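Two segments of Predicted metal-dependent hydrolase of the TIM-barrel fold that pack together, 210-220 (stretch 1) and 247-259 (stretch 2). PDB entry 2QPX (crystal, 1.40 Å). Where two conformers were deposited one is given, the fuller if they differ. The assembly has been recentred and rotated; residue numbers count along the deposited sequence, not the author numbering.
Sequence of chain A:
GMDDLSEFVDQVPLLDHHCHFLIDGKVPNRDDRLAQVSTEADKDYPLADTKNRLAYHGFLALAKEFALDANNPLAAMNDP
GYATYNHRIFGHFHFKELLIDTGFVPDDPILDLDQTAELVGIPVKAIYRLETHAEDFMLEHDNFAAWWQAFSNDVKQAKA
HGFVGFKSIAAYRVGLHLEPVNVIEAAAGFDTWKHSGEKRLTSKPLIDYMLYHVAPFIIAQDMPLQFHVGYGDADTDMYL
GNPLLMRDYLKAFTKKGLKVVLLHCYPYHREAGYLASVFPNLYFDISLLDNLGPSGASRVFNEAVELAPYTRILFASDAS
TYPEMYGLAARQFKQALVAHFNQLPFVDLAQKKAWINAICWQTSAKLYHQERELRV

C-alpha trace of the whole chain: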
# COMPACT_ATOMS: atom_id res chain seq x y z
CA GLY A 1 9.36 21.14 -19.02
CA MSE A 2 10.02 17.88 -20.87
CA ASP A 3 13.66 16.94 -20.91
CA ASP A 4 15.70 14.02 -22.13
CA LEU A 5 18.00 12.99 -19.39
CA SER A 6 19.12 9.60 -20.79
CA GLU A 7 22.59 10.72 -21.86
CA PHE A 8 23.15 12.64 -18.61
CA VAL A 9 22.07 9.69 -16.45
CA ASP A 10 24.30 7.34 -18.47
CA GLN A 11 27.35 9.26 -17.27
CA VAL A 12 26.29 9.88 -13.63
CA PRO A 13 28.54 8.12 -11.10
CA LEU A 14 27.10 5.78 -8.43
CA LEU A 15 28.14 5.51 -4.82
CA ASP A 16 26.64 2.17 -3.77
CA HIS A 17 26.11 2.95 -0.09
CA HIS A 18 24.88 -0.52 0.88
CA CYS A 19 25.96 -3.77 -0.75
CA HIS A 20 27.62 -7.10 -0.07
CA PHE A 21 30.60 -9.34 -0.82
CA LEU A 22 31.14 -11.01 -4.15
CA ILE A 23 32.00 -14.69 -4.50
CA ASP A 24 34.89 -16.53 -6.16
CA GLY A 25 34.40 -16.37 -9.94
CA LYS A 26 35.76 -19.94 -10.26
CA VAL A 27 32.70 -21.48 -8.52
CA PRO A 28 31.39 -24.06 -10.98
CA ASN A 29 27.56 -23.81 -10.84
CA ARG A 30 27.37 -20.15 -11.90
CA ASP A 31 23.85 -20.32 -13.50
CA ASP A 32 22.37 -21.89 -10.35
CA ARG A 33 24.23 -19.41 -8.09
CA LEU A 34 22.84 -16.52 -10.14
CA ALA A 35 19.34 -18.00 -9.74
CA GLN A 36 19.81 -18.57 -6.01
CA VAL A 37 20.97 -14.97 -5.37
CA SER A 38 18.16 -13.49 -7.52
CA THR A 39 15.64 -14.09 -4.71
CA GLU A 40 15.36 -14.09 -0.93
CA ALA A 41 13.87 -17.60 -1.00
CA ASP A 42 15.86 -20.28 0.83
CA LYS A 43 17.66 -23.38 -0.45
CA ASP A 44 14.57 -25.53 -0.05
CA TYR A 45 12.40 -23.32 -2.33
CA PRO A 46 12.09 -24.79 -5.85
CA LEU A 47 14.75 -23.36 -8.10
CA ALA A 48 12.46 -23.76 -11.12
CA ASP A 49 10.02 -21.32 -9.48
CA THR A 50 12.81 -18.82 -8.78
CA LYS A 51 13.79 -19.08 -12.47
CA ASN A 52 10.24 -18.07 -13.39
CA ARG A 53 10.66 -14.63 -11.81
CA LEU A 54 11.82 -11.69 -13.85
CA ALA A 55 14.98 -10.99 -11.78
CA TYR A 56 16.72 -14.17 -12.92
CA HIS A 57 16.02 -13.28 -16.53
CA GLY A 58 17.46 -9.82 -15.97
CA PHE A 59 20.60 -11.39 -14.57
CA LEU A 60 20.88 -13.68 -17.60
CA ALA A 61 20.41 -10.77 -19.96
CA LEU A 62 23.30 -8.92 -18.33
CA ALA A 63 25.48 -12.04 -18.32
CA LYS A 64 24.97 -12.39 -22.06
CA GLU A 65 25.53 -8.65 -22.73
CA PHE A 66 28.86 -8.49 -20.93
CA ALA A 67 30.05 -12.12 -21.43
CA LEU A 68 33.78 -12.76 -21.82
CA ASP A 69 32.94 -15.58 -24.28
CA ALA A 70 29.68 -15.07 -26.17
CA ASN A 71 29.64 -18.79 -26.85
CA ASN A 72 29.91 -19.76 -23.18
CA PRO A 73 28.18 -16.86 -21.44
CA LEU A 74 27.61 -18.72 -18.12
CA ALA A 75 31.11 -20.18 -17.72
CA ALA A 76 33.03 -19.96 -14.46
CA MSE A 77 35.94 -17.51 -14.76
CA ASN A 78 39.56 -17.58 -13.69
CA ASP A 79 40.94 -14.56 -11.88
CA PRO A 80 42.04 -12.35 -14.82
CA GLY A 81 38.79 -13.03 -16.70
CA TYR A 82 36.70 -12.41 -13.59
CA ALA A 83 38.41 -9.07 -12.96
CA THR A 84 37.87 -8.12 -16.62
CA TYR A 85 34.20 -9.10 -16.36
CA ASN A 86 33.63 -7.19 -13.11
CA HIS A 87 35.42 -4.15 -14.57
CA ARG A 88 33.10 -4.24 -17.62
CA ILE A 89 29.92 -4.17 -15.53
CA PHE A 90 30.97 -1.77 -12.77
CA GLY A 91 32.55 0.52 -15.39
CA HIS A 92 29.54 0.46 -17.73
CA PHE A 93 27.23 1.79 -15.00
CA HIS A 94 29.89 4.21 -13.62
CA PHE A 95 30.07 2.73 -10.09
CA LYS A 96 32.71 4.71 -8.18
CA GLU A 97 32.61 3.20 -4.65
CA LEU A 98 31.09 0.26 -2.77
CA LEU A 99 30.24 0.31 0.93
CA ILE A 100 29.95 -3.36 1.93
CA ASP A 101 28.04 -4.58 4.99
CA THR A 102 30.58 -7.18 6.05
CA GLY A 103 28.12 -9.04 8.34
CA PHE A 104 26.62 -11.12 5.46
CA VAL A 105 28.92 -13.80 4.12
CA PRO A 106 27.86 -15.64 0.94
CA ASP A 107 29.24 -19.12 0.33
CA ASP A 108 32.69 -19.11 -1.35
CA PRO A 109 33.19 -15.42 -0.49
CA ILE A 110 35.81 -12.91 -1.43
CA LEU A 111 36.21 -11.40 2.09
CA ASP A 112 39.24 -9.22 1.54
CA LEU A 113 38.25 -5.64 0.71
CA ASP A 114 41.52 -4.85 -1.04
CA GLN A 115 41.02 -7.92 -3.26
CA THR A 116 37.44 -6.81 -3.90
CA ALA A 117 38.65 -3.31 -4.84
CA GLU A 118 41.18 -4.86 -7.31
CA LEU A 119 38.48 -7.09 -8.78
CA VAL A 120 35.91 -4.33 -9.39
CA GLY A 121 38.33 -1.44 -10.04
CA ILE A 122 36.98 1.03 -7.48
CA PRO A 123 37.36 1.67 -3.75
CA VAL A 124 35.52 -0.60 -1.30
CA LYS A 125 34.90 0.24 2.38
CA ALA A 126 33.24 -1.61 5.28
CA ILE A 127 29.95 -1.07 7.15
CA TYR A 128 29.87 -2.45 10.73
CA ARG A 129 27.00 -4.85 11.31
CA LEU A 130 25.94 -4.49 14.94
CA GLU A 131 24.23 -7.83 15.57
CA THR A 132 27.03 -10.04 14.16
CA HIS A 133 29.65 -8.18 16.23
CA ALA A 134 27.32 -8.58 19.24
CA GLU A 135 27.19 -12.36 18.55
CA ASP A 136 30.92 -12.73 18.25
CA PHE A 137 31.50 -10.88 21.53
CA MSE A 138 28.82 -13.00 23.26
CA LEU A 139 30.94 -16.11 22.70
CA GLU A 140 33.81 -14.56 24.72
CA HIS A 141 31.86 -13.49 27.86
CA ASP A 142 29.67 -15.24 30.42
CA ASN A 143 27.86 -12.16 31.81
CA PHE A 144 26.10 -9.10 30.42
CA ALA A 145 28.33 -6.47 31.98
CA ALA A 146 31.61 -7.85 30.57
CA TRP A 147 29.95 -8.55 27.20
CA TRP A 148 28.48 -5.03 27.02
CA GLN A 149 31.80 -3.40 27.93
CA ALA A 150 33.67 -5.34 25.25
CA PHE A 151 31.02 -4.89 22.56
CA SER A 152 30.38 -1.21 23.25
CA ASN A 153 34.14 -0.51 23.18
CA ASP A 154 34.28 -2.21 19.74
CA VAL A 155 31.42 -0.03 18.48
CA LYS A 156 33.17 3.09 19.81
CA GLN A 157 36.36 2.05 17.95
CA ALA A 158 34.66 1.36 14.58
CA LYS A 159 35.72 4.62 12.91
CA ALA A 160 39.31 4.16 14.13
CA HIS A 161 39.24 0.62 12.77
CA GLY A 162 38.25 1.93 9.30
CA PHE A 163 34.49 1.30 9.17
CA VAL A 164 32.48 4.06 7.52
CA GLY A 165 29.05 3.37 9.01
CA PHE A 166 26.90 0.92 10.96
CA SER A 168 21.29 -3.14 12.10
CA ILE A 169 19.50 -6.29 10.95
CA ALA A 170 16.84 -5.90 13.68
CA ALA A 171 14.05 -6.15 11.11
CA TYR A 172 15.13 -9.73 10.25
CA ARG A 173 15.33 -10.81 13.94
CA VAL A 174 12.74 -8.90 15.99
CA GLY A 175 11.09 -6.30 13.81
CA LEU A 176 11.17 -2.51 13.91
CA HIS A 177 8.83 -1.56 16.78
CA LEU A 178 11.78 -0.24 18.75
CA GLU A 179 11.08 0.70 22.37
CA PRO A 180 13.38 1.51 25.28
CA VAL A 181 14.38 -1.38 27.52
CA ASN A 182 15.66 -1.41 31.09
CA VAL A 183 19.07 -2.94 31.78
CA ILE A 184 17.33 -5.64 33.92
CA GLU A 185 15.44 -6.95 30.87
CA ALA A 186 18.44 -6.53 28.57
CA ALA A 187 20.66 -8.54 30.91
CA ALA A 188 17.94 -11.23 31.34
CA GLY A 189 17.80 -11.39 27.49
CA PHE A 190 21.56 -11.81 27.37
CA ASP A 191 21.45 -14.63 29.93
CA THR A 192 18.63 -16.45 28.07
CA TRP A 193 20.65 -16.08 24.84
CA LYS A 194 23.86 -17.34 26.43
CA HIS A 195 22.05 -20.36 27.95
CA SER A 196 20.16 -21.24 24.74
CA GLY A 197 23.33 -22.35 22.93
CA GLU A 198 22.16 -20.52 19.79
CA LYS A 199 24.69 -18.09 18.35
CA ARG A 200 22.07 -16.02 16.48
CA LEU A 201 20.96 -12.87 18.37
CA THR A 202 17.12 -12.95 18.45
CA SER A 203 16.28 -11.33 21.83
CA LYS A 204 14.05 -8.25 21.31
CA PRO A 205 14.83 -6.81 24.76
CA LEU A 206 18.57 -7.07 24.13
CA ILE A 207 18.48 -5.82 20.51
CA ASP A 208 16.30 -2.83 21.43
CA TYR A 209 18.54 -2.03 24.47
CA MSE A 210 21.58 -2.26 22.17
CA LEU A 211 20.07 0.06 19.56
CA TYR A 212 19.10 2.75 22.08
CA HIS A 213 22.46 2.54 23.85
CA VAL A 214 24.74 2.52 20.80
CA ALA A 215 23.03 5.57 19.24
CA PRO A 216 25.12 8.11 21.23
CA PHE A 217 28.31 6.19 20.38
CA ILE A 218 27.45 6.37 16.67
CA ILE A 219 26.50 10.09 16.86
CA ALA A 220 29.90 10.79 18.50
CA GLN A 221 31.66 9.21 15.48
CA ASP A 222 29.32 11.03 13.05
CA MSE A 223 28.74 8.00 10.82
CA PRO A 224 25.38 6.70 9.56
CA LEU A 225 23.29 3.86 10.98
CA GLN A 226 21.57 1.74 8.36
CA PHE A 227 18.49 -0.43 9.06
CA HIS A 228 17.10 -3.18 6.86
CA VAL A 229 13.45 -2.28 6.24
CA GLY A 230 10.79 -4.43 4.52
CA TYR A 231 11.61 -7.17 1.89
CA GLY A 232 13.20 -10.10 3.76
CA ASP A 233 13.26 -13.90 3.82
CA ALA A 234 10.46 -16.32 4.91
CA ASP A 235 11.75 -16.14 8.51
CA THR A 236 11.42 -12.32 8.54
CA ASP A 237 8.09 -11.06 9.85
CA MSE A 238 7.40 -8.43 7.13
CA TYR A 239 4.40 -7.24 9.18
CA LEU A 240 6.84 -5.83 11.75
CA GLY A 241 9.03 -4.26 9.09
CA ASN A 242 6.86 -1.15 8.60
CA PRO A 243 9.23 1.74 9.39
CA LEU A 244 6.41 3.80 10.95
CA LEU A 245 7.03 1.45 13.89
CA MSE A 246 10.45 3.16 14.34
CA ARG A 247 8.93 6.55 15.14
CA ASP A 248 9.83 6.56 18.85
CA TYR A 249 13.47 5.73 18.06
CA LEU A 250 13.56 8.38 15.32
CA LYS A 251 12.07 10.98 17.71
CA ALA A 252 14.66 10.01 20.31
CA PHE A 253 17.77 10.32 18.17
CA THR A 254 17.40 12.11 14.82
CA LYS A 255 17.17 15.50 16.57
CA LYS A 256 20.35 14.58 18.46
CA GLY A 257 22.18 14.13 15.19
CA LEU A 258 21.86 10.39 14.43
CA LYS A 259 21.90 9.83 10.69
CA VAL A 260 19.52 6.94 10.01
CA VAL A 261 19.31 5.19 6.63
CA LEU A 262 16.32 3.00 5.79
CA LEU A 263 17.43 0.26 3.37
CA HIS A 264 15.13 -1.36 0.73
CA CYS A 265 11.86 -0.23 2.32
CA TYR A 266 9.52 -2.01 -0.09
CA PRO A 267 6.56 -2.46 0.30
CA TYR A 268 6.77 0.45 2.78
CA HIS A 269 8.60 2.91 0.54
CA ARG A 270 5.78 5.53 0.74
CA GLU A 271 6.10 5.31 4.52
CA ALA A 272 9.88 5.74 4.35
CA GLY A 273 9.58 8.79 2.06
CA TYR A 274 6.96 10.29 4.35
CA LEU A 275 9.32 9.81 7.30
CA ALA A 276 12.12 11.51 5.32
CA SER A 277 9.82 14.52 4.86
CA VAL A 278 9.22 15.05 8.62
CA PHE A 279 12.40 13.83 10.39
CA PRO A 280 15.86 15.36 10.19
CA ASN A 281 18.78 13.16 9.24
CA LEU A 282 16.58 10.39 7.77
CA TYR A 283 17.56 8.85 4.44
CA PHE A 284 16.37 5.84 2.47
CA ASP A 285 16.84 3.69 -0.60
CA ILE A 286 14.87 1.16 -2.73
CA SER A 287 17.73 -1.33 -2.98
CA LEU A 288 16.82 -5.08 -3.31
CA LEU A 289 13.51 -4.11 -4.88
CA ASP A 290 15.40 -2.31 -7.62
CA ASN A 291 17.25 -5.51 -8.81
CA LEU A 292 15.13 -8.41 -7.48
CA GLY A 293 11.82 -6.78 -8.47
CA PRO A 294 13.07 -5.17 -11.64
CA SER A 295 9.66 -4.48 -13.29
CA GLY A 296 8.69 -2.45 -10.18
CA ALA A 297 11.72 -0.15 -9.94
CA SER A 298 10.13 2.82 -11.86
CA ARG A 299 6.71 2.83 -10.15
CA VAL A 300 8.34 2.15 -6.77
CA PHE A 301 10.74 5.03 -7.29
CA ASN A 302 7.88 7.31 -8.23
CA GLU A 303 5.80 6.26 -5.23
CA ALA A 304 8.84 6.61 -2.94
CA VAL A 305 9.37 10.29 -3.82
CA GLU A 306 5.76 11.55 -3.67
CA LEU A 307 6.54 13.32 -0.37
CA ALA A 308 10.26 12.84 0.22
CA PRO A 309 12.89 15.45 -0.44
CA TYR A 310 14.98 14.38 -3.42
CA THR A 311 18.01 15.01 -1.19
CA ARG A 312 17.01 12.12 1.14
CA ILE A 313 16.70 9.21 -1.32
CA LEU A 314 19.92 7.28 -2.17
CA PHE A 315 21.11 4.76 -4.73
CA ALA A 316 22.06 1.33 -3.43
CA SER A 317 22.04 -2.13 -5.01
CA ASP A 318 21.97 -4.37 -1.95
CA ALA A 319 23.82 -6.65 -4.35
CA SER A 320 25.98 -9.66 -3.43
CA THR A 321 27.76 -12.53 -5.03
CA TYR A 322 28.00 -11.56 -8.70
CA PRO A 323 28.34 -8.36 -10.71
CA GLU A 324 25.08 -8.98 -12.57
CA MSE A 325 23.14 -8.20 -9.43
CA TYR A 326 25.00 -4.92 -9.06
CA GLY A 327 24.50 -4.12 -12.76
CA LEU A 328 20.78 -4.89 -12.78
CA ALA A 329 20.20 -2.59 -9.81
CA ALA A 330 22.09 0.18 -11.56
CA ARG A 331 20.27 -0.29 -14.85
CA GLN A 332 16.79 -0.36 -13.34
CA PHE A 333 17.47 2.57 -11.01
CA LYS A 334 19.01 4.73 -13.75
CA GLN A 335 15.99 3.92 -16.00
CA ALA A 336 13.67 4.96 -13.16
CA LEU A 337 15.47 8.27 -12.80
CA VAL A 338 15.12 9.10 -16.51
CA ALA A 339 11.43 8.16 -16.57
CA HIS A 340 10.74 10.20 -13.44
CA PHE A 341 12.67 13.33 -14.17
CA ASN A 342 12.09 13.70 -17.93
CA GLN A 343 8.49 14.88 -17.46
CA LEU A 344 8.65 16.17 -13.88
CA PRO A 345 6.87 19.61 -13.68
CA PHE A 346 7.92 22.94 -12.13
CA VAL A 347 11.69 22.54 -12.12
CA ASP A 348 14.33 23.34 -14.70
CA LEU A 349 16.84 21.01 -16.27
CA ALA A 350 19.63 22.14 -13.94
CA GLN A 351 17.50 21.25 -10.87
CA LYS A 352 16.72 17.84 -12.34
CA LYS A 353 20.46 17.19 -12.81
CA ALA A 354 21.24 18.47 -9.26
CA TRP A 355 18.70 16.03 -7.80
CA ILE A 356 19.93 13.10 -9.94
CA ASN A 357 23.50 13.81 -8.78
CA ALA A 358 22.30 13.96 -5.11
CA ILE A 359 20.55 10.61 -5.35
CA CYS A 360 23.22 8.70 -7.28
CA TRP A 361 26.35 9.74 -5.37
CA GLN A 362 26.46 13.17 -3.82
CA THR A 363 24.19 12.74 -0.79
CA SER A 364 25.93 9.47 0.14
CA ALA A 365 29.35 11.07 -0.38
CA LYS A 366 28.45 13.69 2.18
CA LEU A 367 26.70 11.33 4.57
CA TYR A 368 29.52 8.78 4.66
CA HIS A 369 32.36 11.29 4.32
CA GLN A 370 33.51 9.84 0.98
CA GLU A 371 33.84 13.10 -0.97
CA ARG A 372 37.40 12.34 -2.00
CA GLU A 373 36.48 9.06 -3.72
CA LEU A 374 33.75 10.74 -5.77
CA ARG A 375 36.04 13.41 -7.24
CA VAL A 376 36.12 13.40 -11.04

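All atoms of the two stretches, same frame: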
# COMPACT_ATOMS: atom_id res chain seq x y z
N MSE A 210 20.38 -2.51 22.93
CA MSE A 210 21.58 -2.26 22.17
C MSE A 210 21.39 -1.05 21.26
O MSE A 210 22.24 -0.15 21.22
CB MSE A 210 21.87 -3.48 21.30
CG MSE A 210 23.10 -3.37 20.47
SE MSE A 210 23.23 -4.71 19.04
CE MSE A 210 22.02 -3.95 17.69
N LEU A 211 20.27 -1.04 20.53
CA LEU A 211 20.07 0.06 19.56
C LEU A 211 19.94 1.43 20.23
O LEU A 211 20.47 2.44 19.74
CB LEU A 211 18.87 -0.25 18.67
CG LEU A 211 19.10 -1.39 17.68
CD1 LEU A 211 17.75 -1.85 17.09
CD2 LEU A 211 20.14 -0.96 16.62
N TYR A 212 19.22 1.49 21.35
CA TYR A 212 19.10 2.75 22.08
C TYR A 212 20.43 3.17 22.67
O TYR A 212 20.78 4.34 22.65
CB TYR A 212 18.02 2.67 23.18
CG TYR A 212 16.61 2.93 22.65
CD1 TYR A 212 15.87 1.94 22.03
CD2 TYR A 212 16.01 4.21 22.73
CE1 TYR A 212 14.60 2.19 21.54
CE2 TYR A 212 14.73 4.46 22.22
CZ TYR A 212 14.03 3.45 21.63
OH TYR A 212 12.77 3.68 21.11
N HIS A 213 21.19 2.22 23.19
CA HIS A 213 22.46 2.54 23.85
C HIS A 213 23.64 2.79 22.91
O HIS A 213 24.52 3.55 23.27
CB HIS A 213 22.76 1.52 24.93
CG HIS A 213 21.89 1.68 26.12
ND1 HIS A 213 22.34 2.30 27.27
CD2 HIS A 213 20.57 1.42 26.32
CE1 HIS A 213 21.35 2.35 28.16
NE2 HIS A 213 20.26 1.86 27.61
N VAL A 214 23.65 2.23 21.71
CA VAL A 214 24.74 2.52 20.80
C VAL A 214 24.53 3.84 20.05
O VAL A 214 25.48 4.37 19.50
CB VAL A 214 25.07 1.38 19.79
CG1 VAL A 214 25.48 0.11 20.54
CG2 VAL A 214 23.93 1.18 18.79
N ALA A 215 23.30 4.35 19.99
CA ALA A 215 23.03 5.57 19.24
C ALA A 215 23.99 6.72 19.60
O ALA A 215 24.56 7.35 18.70
CB ALA A 215 21.53 5.97 19.30
N PRO A 216 24.17 7.02 20.90
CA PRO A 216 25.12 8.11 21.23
C PRO A 216 26.56 7.82 20.78
O PRO A 216 27.29 8.75 20.43
CB PRO A 216 25.04 8.19 22.76
CG PRO A 216 23.91 7.37 23.14
CD PRO A 216 23.46 6.51 22.08
N PHE A 217 26.98 6.55 20.81
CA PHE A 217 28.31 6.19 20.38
C PHE A 217 28.50 6.45 18.88
O PHE A 217 29.59 6.81 18.43
CB PHE A 217 28.65 4.73 20.62
CG PHE A 217 28.31 4.18 21.99
CD1 PHE A 217 28.29 4.97 23.12
CD2 PHE A 217 28.13 2.81 22.15
CE1 PHE A 217 28.02 4.41 24.37
CE2 PHE A 217 27.82 2.27 23.39
CZ PHE A 217 27.80 3.08 24.48
N ILE A 218 27.44 6.20 18.11
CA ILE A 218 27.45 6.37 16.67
C ILE A 218 27.43 7.87 16.34
O ILE A 218 28.22 8.32 15.48
CB ILE A 218 26.26 5.61 16.00
CG1 ILE A 218 26.46 4.09 16.23
CG2 ILE A 218 26.11 6.04 14.51
CD1 ILE A 218 25.27 3.18 15.75
N ILE A 219 26.56 8.63 17.00
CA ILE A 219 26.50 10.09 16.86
C ILE A 219 27.90 10.68 17.12
O ILE A 219 28.36 11.56 16.36
CB ILE A 219 25.43 10.73 17.80
CG1 ILE A 219 24.01 10.34 17.39
CG2 ILE A 219 25.58 12.29 17.81
CD1 ILE A 219 22.92 10.66 18.45
N ALA A 220 28.58 10.23 18.16
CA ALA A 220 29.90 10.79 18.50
C ALA A 220 30.91 10.57 17.39
O ALA A 220 31.80 11.41 17.22
CB ALA A 220 30.42 10.22 19.82
N ARG A 247 9.09 5.12 14.83
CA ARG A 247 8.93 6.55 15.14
C ARG A 247 9.49 6.94 16.51
O ARG A 247 10.11 7.97 16.61
CB ARG A 247 7.47 6.98 14.98
CG ARG A 247 7.25 8.50 14.92
CD ARG A 247 5.74 8.85 14.76
NE ARG A 247 4.97 8.32 15.89
CZ ARG A 247 4.46 9.04 16.87
NH1 ARG A 247 4.54 10.36 16.87
NH2 ARG A 247 3.81 8.43 17.85
N ASP A 248 9.32 6.13 17.56
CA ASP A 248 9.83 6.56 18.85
C ASP A 248 11.37 6.64 18.85
O ASP A 248 11.93 7.59 19.41
CB ASP A 248 9.28 5.69 19.98
CG ASP A 248 7.75 5.80 20.15
OD1 ASP A 248 7.10 6.79 19.71
OD2 ASP A 248 7.20 4.87 20.78
N TYR A 249 12.03 5.70 18.18
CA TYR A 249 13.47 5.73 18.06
C TYR A 249 13.90 6.95 17.26
O TYR A 249 14.87 7.60 17.63
CB TYR A 249 13.97 4.44 17.41
CG TYR A 249 15.46 4.24 17.39
CD1 TYR A 249 16.11 3.66 18.48
CD2 TYR A 249 16.23 4.57 16.27
CE1 TYR A 249 17.46 3.42 18.50
CE2 TYR A 249 17.59 4.34 16.26
CZ TYR A 249 18.23 3.75 17.39
OH TYR A 249 19.58 3.51 17.34
N LEU A 250 13.20 7.24 16.17
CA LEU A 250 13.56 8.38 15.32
C LEU A 250 13.39 9.70 16.10
O LEU A 250 14.23 10.60 16.01
CB LEU A 250 12.71 8.40 14.05
CG LEU A 250 12.88 7.23 13.10
CD1 LEU A 250 11.95 7.27 11.88
CD2 LEU A 250 14.36 7.08 12.73
N LYS A 251 12.32 9.80 16.88
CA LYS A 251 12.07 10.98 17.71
C LYS A 251 13.18 11.11 18.75
O LYS A 251 13.65 12.21 19.03
CB LYS A 251 10.70 10.88 18.41
CG LYS A 251 9.50 11.13 17.50
CD LYS A 251 8.13 11.17 18.26
N ALA A 252 13.64 9.98 19.28
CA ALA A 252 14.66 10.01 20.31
C ALA A 252 16.02 10.48 19.83
O ALA A 252 16.76 11.14 20.57
CB ALA A 252 14.80 8.64 21.00
N PHE A 253 16.40 10.13 18.60
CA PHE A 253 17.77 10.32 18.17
C PHE A 253 18.04 11.21 16.95
O PHE A 253 19.12 11.76 16.85
CB PHE A 253 18.45 8.96 17.97
CG PHE A 253 18.54 8.17 19.22
CD1 PHE A 253 19.32 8.65 20.27
CD2 PHE A 253 17.82 7.02 19.40
CE1 PHE A 253 19.39 7.97 21.47
CE2 PHE A 253 17.89 6.33 20.60
CZ PHE A 253 18.68 6.80 21.63
N THR A 254 17.11 11.30 16.01
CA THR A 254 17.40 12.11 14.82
C THR A 254 17.70 13.57 15.17
O THR A 254 18.54 14.21 14.54
CB THR A 254 16.37 12.02 13.71
OG1 THR A 254 15.08 12.42 14.19
CG2 THR A 254 16.32 10.58 13.12
N LYS A 255 16.99 14.10 16.16
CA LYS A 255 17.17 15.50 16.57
C LYS A 255 18.50 15.69 17.30
O LYS A 255 19.02 16.81 17.44
CB LYS A 255 16.04 15.90 17.51
CG LYS A 255 15.98 15.00 18.77
CD LYS A 255 16.02 15.78 20.09
CE LYS A 255 16.02 14.86 21.26
NZ LYS A 255 14.69 14.21 21.45
N LYS A 256 19.04 14.60 17.83
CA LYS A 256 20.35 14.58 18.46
C LYS A 256 21.49 14.40 17.47
O LYS A 256 22.64 14.39 17.85
CB LYS A 256 20.43 13.47 19.51
CG LYS A 256 19.46 13.69 20.64
CD LYS A 256 19.73 12.76 21.81
CE LYS A 256 19.09 13.24 23.10
NZ LYS A 256 18.99 12.09 24.05
N GLY A 257 21.17 14.19 16.20
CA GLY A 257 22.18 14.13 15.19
C GLY A 257 22.42 12.76 14.59
O GLY A 257 23.30 12.62 13.76
N LEU A 258 21.68 11.73 15.01
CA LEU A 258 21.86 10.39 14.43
C LEU A 258 21.36 10.38 13.00
O LEU A 258 20.22 10.75 12.74
CB LEU A 258 21.12 9.32 15.25
CG LEU A 258 21.33 7.86 14.81
CD1 LEU A 258 22.74 7.42 15.15
CD2 LEU A 258 20.26 6.95 15.49
N LYS A 259 22.24 9.96 12.10
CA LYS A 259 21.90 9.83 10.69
C LYS A 259 21.44 8.40 10.41
O LYS A 259 22.22 7.47 10.50
CB LYS A 259 23.09 10.28 9.84
CG LYS A 259 23.35 11.79 9.97
CD LYS A 259 24.81 12.14 9.96
CE LYS A 259 24.96 13.65 9.97
NZ LYS A 259 26.32 14.09 9.72

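How do the two backbones meet? Stretch 1 is helical throughout, kinked where the N atoms of Pro216 and Phe217 lack bonds to the preceding turn. Its axis runs at 31° to that of helix 247-253, with a closest approach of 11.2 Å, wide enough for aromatic rings between them. Further along, the chain of stretch 2 draws closer: the CA atoms of Ile219 and Leu258 are 5.2 Å apart.

What polar link joins them? Tyr249 OH donates a hydrogen bond to Leu211 O at 2.8 Å. Leu211 O otherwise receives only a weak helical bond, from Ala215 N at 3.4 Å, so the hydroxyl adds a second donor and lets a buried tyrosine satisfy its polar end.

How are the aromatic rings arranged? The edge of Tyr249 meets the face of Tyr212, their planes at 87°. Ala215 points toward stretch 2 and lays its CB over the Phe253 ring, 3.5 Å from the centroid of that ring; its small methyl fits this close approach.

What closes the far end? Ile219 CG1 packs against Leu258 CB at 3.7 Å, while Ile218 CG2 reaches Leu258 CD1 at 3.7 Å. Gly257, with phi at 110°, adopts a backbone shape in which a CB would jam against the carbonyl O of Lys256. Altogether 528 Å² is buried, mostly by apolar and aromatic side chains.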